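Local coordinates for protein TetR-family transcriptional regulator (Pectobacterium atrosepticum, PDB 2HYT) that probably binds DNA through a helix-turn-helix and regulates transcription as a dimer, at residues A146-P150 and Q151-S155; A176-A179 and Q180-A184; A183-E186 and L187-G191. All coordinates share one frame; numbering follows the deposited sequence.

All three contacts are local turns of the C-terminal regulatory domain, and all three touch the second subunit. Contact 1 starts helix 150-170 from the preceding loop, and a side chain there supplies a capping bond. Contacts 2 and 3 both lie on helix 174-190, share Ala183 and Ala184, and rest on main-chain bonds between successive turns. Contact 2 is a surface contact with small residues on its outer face, whereas contact 3, like contact 1, is partly buried, and it is richer in leucine. The centres of contacts 1 and 3 lie about 16 Å apart without touching, and those of contacts 2 and 3 about 11 Å.

Contact 1: residues A146-P150 and Q151-S155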
ATOM      1  N   ALA A 146     -21.222  12.082  -4.264  1.00 19.25           N
ATOM      2  CA  ALA A 146     -21.138  13.393  -3.622  1.00 20.15           C
ATOM      3  C   ALA A 146     -19.841  14.139  -3.960  1.00 18.30           C
ATOM      4  O   ALA A 146     -18.803  13.535  -4.260  1.00 21.34           O
ATOM      5  CB  ALA A 146     -21.276  13.241  -2.067  1.00 21.00           C
ATOM      6  N   GLU A 147     -19.901  15.473  -3.909  1.00 21.84           N
ATOM      7  CA  GLU A 147     -18.764  16.294  -4.283  0.50 22.94           C
ATOM      8  C   GLU A 147     -17.546  15.981  -3.416  1.00 22.83           C
ATOM      9  O   GLU A 147     -17.640  15.896  -2.177  1.00 25.69           O
ATOM     10  CB  GLU A 147     -19.131  17.769  -4.182  0.50 24.82           C
ATOM     11  CG  GLU A 147     -20.021  18.229  -5.321  0.50 31.16           C
ATOM     12  CD  GLU A 147     -19.241  18.803  -6.480  0.50 38.67           C
ATOM     13  OE1 GLU A 147     -18.108  18.332  -6.754  0.50 38.86           O
ATOM     14  OE2 GLU A 147     -19.765  19.747  -7.106  0.50 47.18           O
ATOM     15  N   ALA A 148     -16.408  15.811  -4.092  1.00 22.09           N
ATOM     16  CA  ALA A 148     -15.125  15.532  -3.484  1.00 22.09           C
ATOM     17  C   ALA A 148     -14.080  15.723  -4.554  1.00 21.80           C
ATOM     18  O   ALA A 148     -14.418  15.836  -5.740  1.00 21.80           O
ATOM     19  CB  ALA A 148     -15.086  14.136  -2.962  1.00 21.34           C
ATOM     20  N   ASP A 149     -12.813  15.847  -4.164  1.00 20.69           N
ATOM     21  CA  ASP A 149     -11.761  15.906  -5.150  1.00 18.84           C
ATOM     22  C   ASP A 149     -11.604  14.510  -5.744  1.00 20.67           C
ATOM     23  O   ASP A 149     -11.342  13.551  -5.017  1.00 17.47           O
ATOM     24  CB  ASP A 149     -10.426  16.353  -4.560  1.00 22.18           C
ATOM     25  CG  ASP A 149      -9.350  16.410  -5.599  1.00 21.85           C
ATOM     26  OD1 ASP A 149      -9.447  17.283  -6.523  1.00 21.45           O
ATOM     27  OD2 ASP A 149      -8.440  15.582  -5.550  1.00 23.68           O
ATOM     28  N   PRO A 150     -11.762  14.377  -7.063  1.00 19.36           N
ATOM     29  CA  PRO A 150     -11.632  13.073  -7.662  1.00 17.32           C
ATOM     30  C   PRO A 150     -10.345  12.333  -7.367  1.00 17.96           C
ATOM     31  O   PRO A 150     -10.389  11.139  -7.107  1.00 19.15           O
ATOM     32  CB  PRO A 150     -11.811  13.353  -9.176  1.00 20.18           C
ATOM     33  CG  PRO A 150     -12.532  14.557  -9.256  1.00 23.99           C
ATOM     34  CD  PRO A 150     -12.126  15.382  -8.071  1.00 18.97           C
ATOM     35  N   GLN A 151      -9.202  13.027  -7.412  1.00 18.06           N
ATOM     36  CA  GLN A 151      -7.918  12.365  -7.215  1.00 16.73           C
ATOM     37  C   GLN A 151      -7.761  11.874  -5.764  1.00 19.23           C
ATOM     38  O   GLN A 151      -7.260  10.775  -5.515  1.00 19.57           O
ATOM     39  CB  GLN A 151      -6.743  13.228  -7.591  1.00 18.96           C
ATOM     40  CG  GLN A 151      -5.477  12.394  -7.810  1.00 18.94           C
ATOM     41  CD  GLN A 151      -4.390  13.190  -8.467  1.00 25.09           C
ATOM     42  OE1 GLN A 151      -3.621  13.849  -7.794  1.00 27.12           O
ATOM     43  NE2 GLN A 151      -4.345  13.169  -9.807  1.00 26.88           N
ATOM     44  N   ALA A 152      -8.150  12.731  -4.835  1.00 18.41           N
ATOM     45  CA  ALA A 152      -8.152  12.353  -3.410  1.00 18.38           C
ATOM     46  C   ALA A 152      -9.013  11.118  -3.134  1.00 18.63           C
ATOM     47  O   ALA A 152      -8.578  10.181  -2.509  1.00 19.30           O
ATOM     48  CB  ALA A 152      -8.639  13.519  -2.556  1.00 19.71           C
ATOM     49  N   LEU A 153     -10.223  11.114  -3.674  1.00 16.41           N
ATOM     50  CA  LEU A 153     -11.143  10.017  -3.445  1.00 16.02           C
ATOM     51  C   LEU A 153     -10.655   8.764  -4.122  1.00 16.52           C
ATOM     52  O   LEU A 153     -10.707   7.701  -3.544  1.00 16.83           O
ATOM     53  CB  LEU A 153     -12.533  10.396  -3.894  1.00 17.11           C
ATOM     54  CG  LEU A 153     -13.601   9.379  -3.663  1.00 16.19           C
ATOM     55  CD1 LEU A 153     -13.605   8.863  -2.186  1.00 21.39           C
ATOM     56  CD2 LEU A 153     -14.969   9.971  -4.017  1.00 19.50           C
ATOM     57  N   ALA A 154     -10.080   8.897  -5.315  1.00 16.70           N
ATOM     58  CA  ALA A 154      -9.516   7.739  -6.007  1.00 17.47           C
ATOM     59  C   ALA A 154      -8.365   7.135  -5.231  1.00 17.70           C
ATOM     60  O   ALA A 154      -8.235   5.930  -5.183  1.00 16.13           O
ATOM     61  CB  ALA A 154      -9.106   8.081  -7.445  1.00 16.25           C
ATOM     62  N   SER A 155      -7.531   7.964  -4.585  1.00 17.22           N
ATOM     63  CA  SER A 155      -6.404   7.458  -3.776  0.50 17.69           C
ATOM     64  C   SER A 155      -6.891   6.605  -2.622  1.00 15.62           C
ATOM     65  O   SER A 155      -6.318   5.555  -2.328  1.00 17.74           O
ATOM     66  CB  SER A 155      -5.520   8.598  -3.251  0.50 18.80           C
ATOM     67  OG  SER A 155      -6.096   9.349  -2.177  0.50 19.10           O
TER
HETATM   68  O   HOH W   1      -8.696  15.886  -8.728  1.00 28.35           O
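An N-cap opens helix 150-170: Asp149, the last residue of the loop that follows helix 122-141, reaches forward with its carboxylate to the open amides of the first turn and accepts from Ala152 N. The bond from Ala152 N to Asp149 OD2 measures 3.0 Å and is fairly straight, 162° at the hydrogen. OD2 is met on its anti side, with the donor somewhat out of the carboxylate plane. CG of Asp149 stands trans to the backbone N (chi1 -180°), which swings the carboxylate alongside the amides of the new turn. The other oxygen is used as well: water 1 donates to Asp149 OD1 at 2.7 Å and accepts from Gln151 N, linking the cap to a second amide of the turn.

This is the classical way to begin an alpha-helix, since the first amides have no preceding turn to supply carbonyls. Proline suits the position just after the cap because its ring nitrogen carries no hydrogen that would need an acceptor. The main-chain pattern starts at once, with Leu153 N bound to Asp149 O at 3.0 Å and Ala154 N to Pro150 O at 2.9 Å.

The apolar contribution is slight. Ala148 CB, still in the loop, meets Leu153 CD2 at 4.3 Å, while Leu153 also packs on Ile136 of helix 122-141 and on Leu192. The helix start faces the dimer partner too. The amide of Gln151 is held at both ends, its NE2 by Gln133 OE1 of the same chain and its OE1 by Trp167 NE1 of the second subunit, and Asp149 packs against Gln180 of that subunit.

Contact 2: residues A176-A179 and Q180-A184; sequences ARLA and QGVAA
Leu178 and Val182, one turn apart on helix 174-190, supply the apolar part of this contact, and four backbone bonds supply the polar part. The two side chains run side by side in the same direction, with Leu178 CD1 against Val182 CG2 at 3.9 Å. Val182 turns CG2 to the side of its own backbone N, where that methyl also lies 3.4 Å from Leu178 O. Together they form a ridge that packs on Leu97 of helix 85-98.

The main-chain bonds follow the i to i+4 pattern of an alpha-helix. The tightest joins Gly181 N to Arg177 O at 2.8 Å, and the longest joins Gln180 N to Ala176 O at 3.2 Å.

Among the polar side chains, Gln180 carries its CG on the side of the backbone N (chi1 -67°), and the chain runs back beside the preceding turn, with Gln180 CG 3.4 Å from Ala176 O. Arg177 turns elsewhere: its NH1 donates to Trp167 O, and its charge makes a cation-pi contact with the same tryptophan. The aliphatic pair thus packs on helix 85-98, while Arg177 and Gln180 lie by Trp167 and against Gln151 and Asp149 of the second subunit.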
ATOM      1  N   ALA A 176     -13.282 -17.340   1.761  1.00 20.72           N
ATOM      2  CA  ALA A 176     -13.957 -16.746   2.934  1.00 21.85           C
ATOM      3  C   ALA A 176     -13.621 -15.252   3.041  1.00 21.08           C
ATOM      4  O   ALA A 176     -14.511 -14.407   3.186  1.00 20.25           O
ATOM      5  CB  ALA A 176     -13.561 -17.468   4.191  1.00 22.55           C
ATOM      6  N   ARG A 177     -12.334 -14.938   2.976  1.00 20.12           N
ATOM      7  CA  ARG A 177     -11.886 -13.539   3.090  1.00 19.37           C
ATOM      8  C   ARG A 177     -12.464 -12.700   1.958  1.00 18.70           C
ATOM      9  O   ARG A 177     -12.862 -11.543   2.172  1.00 19.71           O
ATOM     10  CB  ARG A 177     -10.359 -13.446   3.071  1.00 20.43           C
ATOM     11  CG  ARG A 177      -9.758 -13.977   4.348  1.00 22.19           C
ATOM     12  CD  ARG A 177      -8.356 -13.509   4.538  1.00 26.12           C
ATOM     13  NE  ARG A 177      -7.889 -13.946   5.836  1.00 27.13           N
ATOM     14  CZ  ARG A 177      -6.724 -13.625   6.388  1.00 32.86           C
ATOM     15  NH1 ARG A 177      -5.872 -12.880   5.749  1.00 24.30           N
ATOM     16  NH2 ARG A 177      -6.403 -14.084   7.600  1.00 33.27           N
ATOM     17  N   LEU A 178     -12.499 -13.243   0.751  1.00 19.35           N
ATOM     18  CA  LEU A 178     -13.113 -12.469  -0.355  1.00 17.40           C
ATOM     19  C   LEU A 178     -14.557 -12.002  -0.068  1.00 18.65           C
ATOM     20  O   LEU A 178     -14.909 -10.836  -0.289  1.00 18.50           O
ATOM     21  CB  LEU A 178     -13.030 -13.242  -1.689  1.00 18.73           C
ATOM     22  CG  LEU A 178     -13.778 -12.659  -2.886  1.00 19.88           C
ATOM     23  CD1 LEU A 178     -13.277 -11.239  -3.221  1.00 21.37           C
ATOM     24  CD2 LEU A 178     -13.698 -13.566  -4.119  1.00 19.54           C
ATOM     25  N   ALA A 179     -15.414 -12.911   0.398  1.00 17.10           N
ATOM     26  CA  ALA A 179     -16.788 -12.552   0.740  1.00 20.38           C
ATOM     27  C   ALA A 179     -16.853 -11.459   1.822  1.00 19.75           C
ATOM     28  O   ALA A 179     -17.620 -10.492   1.756  1.00 18.26           O
ATOM     29  CB  ALA A 179     -17.527 -13.820   1.217  1.00 23.39           C
ATOM     30  N   GLN A 180     -16.027 -11.620   2.837  1.00 21.39           N
ATOM     31  CA  GLN A 180     -15.915 -10.628   3.932  1.00 20.31           C
ATOM     32  C   GLN A 180     -15.446  -9.288   3.412  1.00 18.40           C
ATOM     33  O   GLN A 180     -15.978  -8.245   3.800  1.00 19.73           O
ATOM     34  CB  GLN A 180     -14.975 -11.121   5.013  1.00 19.00           C
ATOM     35  CG  GLN A 180     -15.516 -12.345   5.752  1.00 19.40           C
ATOM     36  CD  GLN A 180     -14.537 -12.948   6.681  1.00 22.02           C
ATOM     37  OE1 GLN A 180     -13.329 -12.989   6.403  1.00 24.95           O
ATOM     38  NE2 GLN A 180     -15.043 -13.439   7.835  1.00 29.97           N
ATOM     39  N   GLY A 181     -14.438  -9.319   2.553  1.00 19.61           N
ATOM     40  CA  GLY A 181     -13.933  -8.082   1.956  1.00 18.45           C
ATOM     41  C   GLY A 181     -14.956  -7.338   1.136  1.00 19.53           C
ATOM     42  O   GLY A 181     -15.118  -6.110   1.249  1.00 20.96           O
ATOM     43  N   VAL A 182     -15.672  -8.092   0.307  1.00 17.37           N
ATOM     44  CA  VAL A 182     -16.679  -7.491  -0.534  1.00 19.56           C
ATOM     45  C   VAL A 182     -17.789  -6.905   0.319  1.00 20.12           C
ATOM     46  O   VAL A 182     -18.269  -5.808   0.047  1.00 21.19           O
ATOM     47  CB  VAL A 182     -17.227  -8.487  -1.544  1.00 21.67           C
ATOM     48  CG1 VAL A 182     -18.500  -7.970  -2.155  1.00 22.85           C
ATOM     49  CG2 VAL A 182     -16.172  -8.755  -2.650  1.00 19.29           C
ATOM     50  N   ALA A 183     -18.209  -7.624   1.364  1.00 19.31           N
ATOM     51  CA  ALA A 183     -19.295  -7.103   2.214  1.00 20.27           C
ATOM     52  C   ALA A 183     -18.855  -5.834   2.919  1.00 21.32           C
ATOM     53  O   ALA A 183     -19.633  -4.911   3.059  1.00 23.43           O
ATOM     54  CB  ALA A 183     -19.760  -8.148   3.227  1.00 20.84           C
ATOM     55  N   ALA A 184     -17.621  -5.808   3.425  1.00 18.72           N
ATOM     56  CA  ALA A 184     -17.132  -4.610   4.136  1.00 18.66           C
ATOM     57  C   ALA A 184     -16.998  -3.445   3.129  1.00 20.35           C
ATOM     58  O   ALA A 184     -17.348  -2.304   3.410  1.00 21.89           O
ATOM     59  CB  ALA A 184     -15.808  -4.915   4.800  1.00 21.20           C
TER

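Contact 3: residues A183-E186 and L187-G191; sequences AALE and LLLRG
Leu187 begins the next turn of helix 174-190 with a weak bond from its N to Ala184 O, while its CB lies 3.4 Å from that same oxygen. Leu188 N gives Ala184 O a second and straighter bond, 3.2 Å long, so one carbonyl serves two successive amides. Leu189 N then binds Leu185 O at 2.9 Å. Its side chain crosses that of Leu185 at an angle, with Leu189 CD1 at 3.9 Å from Leu185 CG and Leu189 CG at the same distance from Leu185 CD1. Trans at chi1 (174°), Leu185 reaches toward this later turn, and the leucine pair packs on helix 85-98, where Leu185 meets Cys93 and Leu97 and Leu189 meets Phe89.

Arg190 N closes on Glu186 O at 3.1 Å, a more bent bond of 138°. Its guanidinium lies with one face over Leu187 CD2, 3.4 Å from the plane, and its NE donates to Gly191 O of the second subunit. The leucine pair and the outside salt bridges of Glu186, OE1 to Arg90 NE and OE2 to Arg94 NH1, thus bind this helix to helix 85-98, while the arginine near its end ties it to the partner subunit.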
ATOM      1  N   ALA A 183     -18.209  -7.624   1.364  1.00 19.31           N
ATOM      2  CA  ALA A 183     -19.295  -7.103   2.214  1.00 20.27           C
ATOM      3  C   ALA A 183     -18.855  -5.834   2.919  1.00 21.32           C
ATOM      4  O   ALA A 183     -19.633  -4.911   3.059  1.00 23.43           O
ATOM      5  CB  ALA A 183     -19.760  -8.148   3.227  1.00 20.84           C
ATOM      6  N   ALA A 184     -17.621  -5.808   3.425  1.00 18.72           N
ATOM      7  CA  ALA A 184     -17.132  -4.610   4.136  1.00 18.66           C
ATOM      8  C   ALA A 184     -16.998  -3.445   3.129  1.00 20.35           C
ATOM      9  O   ALA A 184     -17.348  -2.304   3.410  1.00 21.89           O
ATOM     10  CB  ALA A 184     -15.808  -4.915   4.800  1.00 21.20           C
ATOM     11  N   LEU A 185     -16.460  -3.757   1.955  1.00 19.86           N
ATOM     12  CA  LEU A 185     -16.293  -2.750   0.902  1.00 19.51           C
ATOM     13  C   LEU A 185     -17.616  -2.028   0.604  1.00 20.76           C
ATOM     14  O   LEU A 185     -17.663  -0.796   0.425  1.00 21.91           O
ATOM     15  CB  LEU A 185     -15.755  -3.416  -0.349  1.00 22.52           C
ATOM     16  CG  LEU A 185     -15.643  -2.546  -1.598  1.00 21.91           C
ATOM     17  CD1 LEU A 185     -14.596  -1.433  -1.420  1.00 22.89           C
ATOM     18  CD2 LEU A 185     -15.287  -3.454  -2.794  1.00 22.47           C
ATOM     19  N   GLU A 186     -18.688  -2.798   0.524  1.00 21.62           N
ATOM     20  CA  GLU A 186     -19.999  -2.233   0.210  1.00 23.24           C
ATOM     21  C   GLU A 186     -20.412  -1.165   1.232  1.00 23.74           C
ATOM     22  O   GLU A 186     -21.023  -0.168   0.872  1.00 22.90           O
ATOM     23  CB  GLU A 186     -21.078  -3.315   0.091  1.00 26.18           C
ATOM     24  CG  GLU A 186     -20.868  -4.313  -1.044  1.00 29.25           C
ATOM     25  CD  GLU A 186     -21.094  -3.767  -2.456  1.00 38.58           C
ATOM     26  OE1 GLU A 186     -21.180  -2.530  -2.686  1.00 34.71           O
ATOM     27  OE2 GLU A 186     -21.158  -4.627  -3.364  1.00 45.83           O
ATOM     28  N   LEU A 187     -20.074  -1.355   2.516  1.00 21.95           N
ATOM     29  CA  LEU A 187     -20.356  -0.350   3.531  1.00 20.71           C
ATOM     30  C   LEU A 187     -19.542   0.908   3.319  1.00 21.27           C
ATOM     31  O   LEU A 187     -20.014   2.020   3.525  1.00 24.27           O
ATOM     32  CB  LEU A 187     -20.032  -0.880   4.937  1.00 23.71           C
ATOM     33  CG  LEU A 187     -20.893  -2.021   5.416  1.00 26.00           C
ATOM     34  CD1 LEU A 187     -20.308  -2.403   6.798  1.00 28.44           C
ATOM     35  CD2 LEU A 187     -22.387  -1.611   5.501  1.00 25.31           C
ATOM     36  N   LEU A 188     -18.280   0.753   2.949  1.00 20.71           N
ATOM     37  CA  LEU A 188     -17.496   1.952   2.637  1.00 23.90           C
ATOM     38  C   LEU A 188     -18.008   2.695   1.416  1.00 24.94           C
ATOM     39  O   LEU A 188     -18.026   3.932   1.365  1.00 27.28           O
ATOM     40  CB  LEU A 188     -16.049   1.614   2.377  1.00 25.45           C
ATOM     41  CG  LEU A 188     -15.120   1.444   3.562  1.00 34.57           C
ATOM     42  CD1 LEU A 188     -13.747   1.218   2.993  1.00 36.25           C
ATOM     43  CD2 LEU A 188     -15.153   2.660   4.509  1.00 27.60           C
ATOM     44  N   LEU A 189     -18.415   1.961   0.400  1.00 20.19           N
ATOM     45  CA  LEU A 189     -18.793   2.622  -0.852  1.00 18.93           C
ATOM     46  C   LEU A 189     -20.135   3.313  -0.744  1.00 21.26           C
ATOM     47  O   LEU A 189     -20.393   4.309  -1.412  1.00 22.40           O
ATOM     48  CB  LEU A 189     -18.828   1.615  -2.003  1.00 23.11           C
ATOM     49  CG  LEU A 189     -17.495   0.946  -2.345  1.00 22.41           C
ATOM     50  CD1 LEU A 189     -17.671   0.074  -3.575  1.00 25.14           C
ATOM     51  CD2 LEU A 189     -16.353   1.972  -2.567  1.00 23.26           C
ATOM     52  N   ARG A 190     -21.027   2.800   0.081  1.00 20.32           N
ATOM     53  CA  ARG A 190     -22.382   3.331   0.058  1.00 20.70           C
ATOM     54  C   ARG A 190     -22.468   4.798   0.490  1.00 20.07           C
ATOM     55  O   ARG A 190     -23.391   5.533   0.044  1.00 22.86           O
ATOM     56  CB  ARG A 190     -23.321   2.423   0.846  1.00 19.12           C
ATOM     57  CG  ARG A 190     -23.188   2.556   2.328  1.00 20.74           C
ATOM     58  CD  ARG A 190     -24.040   1.479   2.976  1.00 22.99           C
ATOM     59  NE  ARG A 190     -23.939   1.586   4.433  1.00 25.41           N
ATOM     60  CZ  ARG A 190     -24.714   0.923   5.288  1.00 32.33           C
ATOM     61  NH1 ARG A 190     -25.660   0.100   4.852  1.00 34.27           N
ATOM     62  NH2 ARG A 190     -24.548   1.098   6.594  1.00 27.67           N
ATOM     63  N   GLY A 191     -21.491   5.251   1.280  1.00 19.92           N
ATOM     64  CA  GLY A 191     -21.451   6.635   1.756  1.00 22.25           C
ATOM     65  C   GLY A 191     -21.102   7.618   0.658  1.00 22.67           C
ATOM     66  O   GLY A 191     -21.351   8.812   0.777  1.00 22.97           O
TER